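Local coordinates for CBS domain protein/ACT domain protein (Thermotoga maritima, PDB 1VR9) that is of unknown function but carries a CBS domain pair joined to an ACT domain, and is tentatively linked to magnesium binding and transport, at residues V15-M25 and V108-V119. Sequence-based numbering, arbitrary orientation.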
# COMPACT_ATOMS: atom_id res chain seq x y z
N VAL A 15 -8.00 -10.68 -7.72
CA VAL A 15 -6.92 -9.80 -7.25
C VAL A 15 -5.53 -10.39 -7.50
O VAL A 15 -4.64 -9.70 -7.99
CB VAL A 15 -7.10 -9.53 -5.73
CG1 VAL A 15 -5.81 -8.97 -5.06
CG2 VAL A 15 -8.30 -8.60 -5.50
N LYS A 16 -5.36 -11.68 -7.20
CA LYS A 16 -4.06 -12.33 -7.33
C LYS A 16 -3.43 -12.14 -8.71
O LYS A 16 -2.21 -12.06 -8.83
CB LYS A 16 -4.15 -13.83 -7.00
CG LYS A 16 -2.82 -14.45 -6.62
CD LYS A 16 -3.01 -15.77 -5.90
CE LYS A 16 -1.68 -16.39 -5.49
NZ LYS A 16 -1.86 -17.78 -5.01
N LYS A 17 -4.26 -12.05 -9.75
CA LYS A 17 -3.76 -11.87 -11.11
C LYS A 17 -3.03 -10.53 -11.30
O LYS A 17 -2.14 -10.43 -12.14
CB LYS A 17 -4.90 -11.99 -12.13
CG LYS A 17 -4.44 -12.04 -13.59
CD LYS A 17 -4.37 -10.66 -14.24
CE LYS A 17 -3.33 -10.61 -15.35
NZ LYS A 17 -2.78 -9.23 -15.56
N TRP A 18 -3.41 -9.53 -10.50
CA TRP A 18 -2.96 -8.15 -10.72
C TRP A 18 -1.95 -7.66 -9.66
O TRP A 18 -1.53 -6.50 -9.67
CB TRP A 18 -4.19 -7.23 -10.78
CG TRP A 18 -5.16 -7.62 -11.87
CD1 TRP A 18 -6.25 -8.45 -11.75
CD2 TRP A 18 -5.11 -7.23 -13.25
NE1 TRP A 18 -6.87 -8.59 -12.96
CE2 TRP A 18 -6.19 -7.86 -13.90
CE3 TRP A 18 -4.24 -6.43 -14.01
CZ2 TRP A 18 -6.45 -7.69 -15.27
CZ3 TRP A 18 -4.48 -6.27 -15.36
CH2 TRP A 18 -5.58 -6.91 -15.98
N VAL A 19 -1.56 -8.53 -8.74
CA VAL A 19 -0.61 -8.15 -7.69
C VAL A 19 0.79 -7.88 -8.22
O VAL A 19 1.29 -8.64 -9.06
CB VAL A 19 -0.52 -9.23 -6.60
CG1 VAL A 19 0.60 -8.94 -5.62
CG2 VAL A 19 -1.83 -9.34 -5.87
N THR A 20 1.42 -6.84 -7.70
CA THR A 20 2.81 -6.51 -8.00
C THR A 20 3.65 -6.55 -6.72
O THR A 20 3.13 -6.32 -5.61
CB THR A 20 2.94 -5.11 -8.66
OG1 THR A 20 4.30 -4.91 -9.11
CG2 THR A 20 2.53 -3.95 -7.73
N GLN A 21 4.94 -6.82 -6.89
CA GLN A 21 5.93 -6.64 -5.81
C GLN A 21 6.69 -5.32 -5.96
O GLN A 21 7.50 -4.95 -5.11
CB GLN A 21 6.89 -7.84 -5.74
CG GLN A 21 6.19 -9.18 -5.60
CD GLN A 21 5.32 -9.27 -4.36
OE1 GLN A 21 5.67 -8.78 -3.30
NE2 GLN A 21 4.18 -9.93 -4.49
N ASP A 22 6.40 -4.60 -7.04
CA ASP A 22 7.06 -3.34 -7.36
C ASP A 22 6.23 -2.20 -6.77
O ASP A 22 5.43 -1.54 -7.45
CB ASP A 22 7.22 -3.24 -8.90
CG ASP A 22 8.41 -2.37 -9.34
OD1 ASP A 22 9.09 -1.76 -8.48
OD2 ASP A 22 8.65 -2.29 -10.57
N PHE A 23 6.40 -1.97 -5.46
CA PHE A 23 5.69 -0.92 -4.73
C PHE A 23 6.49 -0.45 -3.52
O PHE A 23 7.36 -1.20 -3.03
CB PHE A 23 4.33 -1.45 -4.27
CG PHE A 23 4.41 -2.51 -3.22
CD1 PHE A 23 4.58 -3.85 -3.57
CD2 PHE A 23 4.27 -2.21 -1.87
CE1 PHE A 23 4.66 -4.84 -2.62
CE2 PHE A 23 4.34 -3.21 -0.91
CZ PHE A 23 4.53 -4.52 -1.28
N PRO A 24 6.20 0.78 -3.03
CA PRO A 24 6.95 1.33 -1.90
C PRO A 24 6.57 0.68 -0.55
O PRO A 24 5.41 0.71 -0.16
CB PRO A 24 6.59 2.81 -1.92
CG PRO A 24 5.23 2.85 -2.55
CD PRO A 24 5.18 1.73 -3.54
N MSE A 25 7.56 0.18 0.18
CA MSE A 25 7.29 -0.53 1.43
C MSE A 25 8.39 -0.21 2.45
O MSE A 25 9.57 -0.19 2.10
CB MSE A 25 7.25 -2.04 1.14
CG MSE A 25 6.90 -2.95 2.33
SE MSE A 25 8.27 -3.13 3.70
CE MSE A 25 9.78 -3.71 2.63
N VAL A 108 -2.28 -5.92 -0.37
CA VAL A 108 -2.85 -7.27 -0.51
C VAL A 108 -2.29 -8.17 0.57
O VAL A 108 -1.08 -8.22 0.79
CB VAL A 108 -2.54 -7.87 -1.91
CG1 VAL A 108 -3.08 -9.29 -2.04
CG2 VAL A 108 -3.11 -6.95 -3.01
N VAL A 109 -3.18 -8.89 1.24
CA VAL A 109 -2.77 -9.71 2.38
C VAL A 109 -3.30 -11.14 2.26
O VAL A 109 -4.23 -11.41 1.48
CB VAL A 109 -3.23 -9.08 3.74
CG1 VAL A 109 -2.65 -7.69 3.94
CG2 VAL A 109 -4.73 -9.05 3.83
N ASP A 110 -2.71 -12.05 3.03
CA ASP A 110 -3.21 -13.42 3.15
C ASP A 110 -4.14 -13.51 4.35
O ASP A 110 -4.46 -12.50 4.97
CB ASP A 110 -2.06 -14.45 3.19
CG ASP A 110 -1.25 -14.41 4.48
OD1 ASP A 110 -1.68 -13.78 5.46
OD2 ASP A 110 -0.18 -15.07 4.52
N GLU A 111 -4.55 -14.72 4.70
CA GLU A 111 -5.53 -14.91 5.77
C GLU A 111 -5.01 -14.62 7.18
O GLU A 111 -5.81 -14.45 8.10
CB GLU A 111 -6.09 -16.32 5.71
CG GLU A 111 -6.90 -16.57 4.46
CD GLU A 111 -7.53 -17.95 4.43
OE1 GLU A 111 -7.50 -18.66 5.46
OE2 GLU A 111 -8.06 -18.31 3.36
N GLU A 112 -3.69 -14.57 7.36
CA GLU A 112 -3.10 -14.15 8.63
C GLU A 112 -2.66 -12.69 8.63
O GLU A 112 -1.89 -12.29 9.48
CB GLU A 112 -1.91 -15.06 8.99
CG GLU A 112 -2.32 -16.44 9.41
CD GLU A 112 -2.84 -17.27 8.26
OE1 GLU A 112 -2.18 -17.27 7.20
OE2 GLU A 112 -3.90 -17.91 8.42
N MSE A 113 -3.17 -11.90 7.68
CA MSE A 113 -2.78 -10.50 7.53
C MSE A 113 -1.31 -10.25 7.15
O MSE A 113 -0.83 -9.14 7.34
CB MSE A 113 -3.15 -9.66 8.76
CG MSE A 113 -4.66 -9.60 9.10
SE MSE A 113 -5.98 -9.35 7.63
CE MSE A 113 -6.52 -11.22 7.50
N ARG A 114 -0.63 -11.25 6.59
CA ARG A 114 0.73 -11.04 6.08
C ARG A 114 0.65 -10.30 4.75
O ARG A 114 -0.15 -10.67 3.90
CB ARG A 114 1.48 -12.35 5.92
CG ARG A 114 1.57 -13.18 7.21
CD ARG A 114 2.98 -13.13 7.86
NE ARG A 114 2.99 -13.45 9.29
CZ ARG A 114 2.81 -14.67 9.81
NH1 ARG A 114 2.60 -15.71 9.02
NH2 ARG A 114 2.83 -14.84 11.13
N LEU A 115 1.48 -9.28 4.59
CA LEU A 115 1.56 -8.54 3.34
C LEU A 115 2.12 -9.41 2.21
O LEU A 115 3.22 -9.97 2.33
CB LEU A 115 2.46 -7.31 3.53
CG LEU A 115 2.49 -6.29 2.41
CD1 LEU A 115 1.09 -5.74 2.14
CD2 LEU A 115 3.42 -5.16 2.79
N LYS A 116 1.37 -9.55 1.13
CA LYS A 116 1.76 -10.41 -0.00
C LYS A 116 2.11 -9.63 -1.28
O LYS A 116 2.59 -10.23 -2.26
CB LYS A 116 0.65 -11.40 -0.30
CG LYS A 116 0.37 -12.38 0.85
CD LYS A 116 1.61 -13.11 1.35
CE LYS A 116 2.32 -13.91 0.27
NZ LYS A 116 3.17 -14.99 0.85
N GLY A 117 1.87 -8.34 -1.25
CA GLY A 117 2.06 -7.45 -2.41
C GLY A 117 1.10 -6.28 -2.37
O GLY A 117 0.53 -5.95 -1.31
N ALA A 118 0.94 -5.64 -3.52
CA ALA A 118 -0.04 -4.58 -3.69
C ALA A 118 -0.68 -4.68 -5.07
O ALA A 118 -0.11 -5.27 -5.99
CB ALA A 118 0.59 -3.24 -3.56
N VAL A 119 -1.84 -4.06 -5.19
CA VAL A 119 -2.47 -3.76 -6.49
C VAL A 119 -2.30 -2.26 -6.71
O VAL A 119 -2.81 -1.44 -5.93
CB VAL A 119 -3.97 -4.14 -6.53
CG1 VAL A 119 -4.61 -3.74 -7.89
CG2 VAL A 119 -4.15 -5.61 -6.31
O HOH W 1 4.89 -8.22 -0.06
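In this CBS domain pair the loop 15-25, leading into strand 25-27, adds a single antiparallel bridge to strand 115-120, the outer strand of the second domain's sheet. Thr20 and Ala118 form a hydrogen-bonded pair: Thr20 N to Ala118 O is 2.8 Å and nearly straight (175°), and Ala118 N returns a bond to Thr20 O at 3.1 Å. One residue on, the bent side chain of Gln21 swings back, and its NE2 donates to Lys116 O (2.8 Å, 176°), with that oxygen lying in the amide plane. Val108 O accepts from Lys116 N and Val108 N donates to Gly117 O, so two residues oppose one: a classic beta bulge. A CB on Gly117 would collide with Val19 CG1, Thr20 O and Gln21 NE2, and the backbone angles alone would press it against the carbonyl O of Lys116, so the loop fits against a bare CA.

Toward the start of the loop, Val15 CG1 meets Val108 CG2 tip to tip at 3.9 Å, and Val19 CG2 packs on the same methyl; with CG1 anti to the backbone N (chi1 172°), Val19 also lays that branch against Gly117 CA. Further along, Phe23 presents a ring face to Ala118 CB, a CH-pi contact 4.1 Å from the centroid, while Leu115 CD2 sits at the ring edge and Ile48 of the first domain adds further packing. Cutting Phe23 back to an alanine is likely to open a gap beside Ala118 and Leu115 and weaken the apolar join between the domains. Such a loop, pinned by one bridge to the edge of the second domain's sheet, is consistent with the intertwined halves of a CBS pair, or Bateman module.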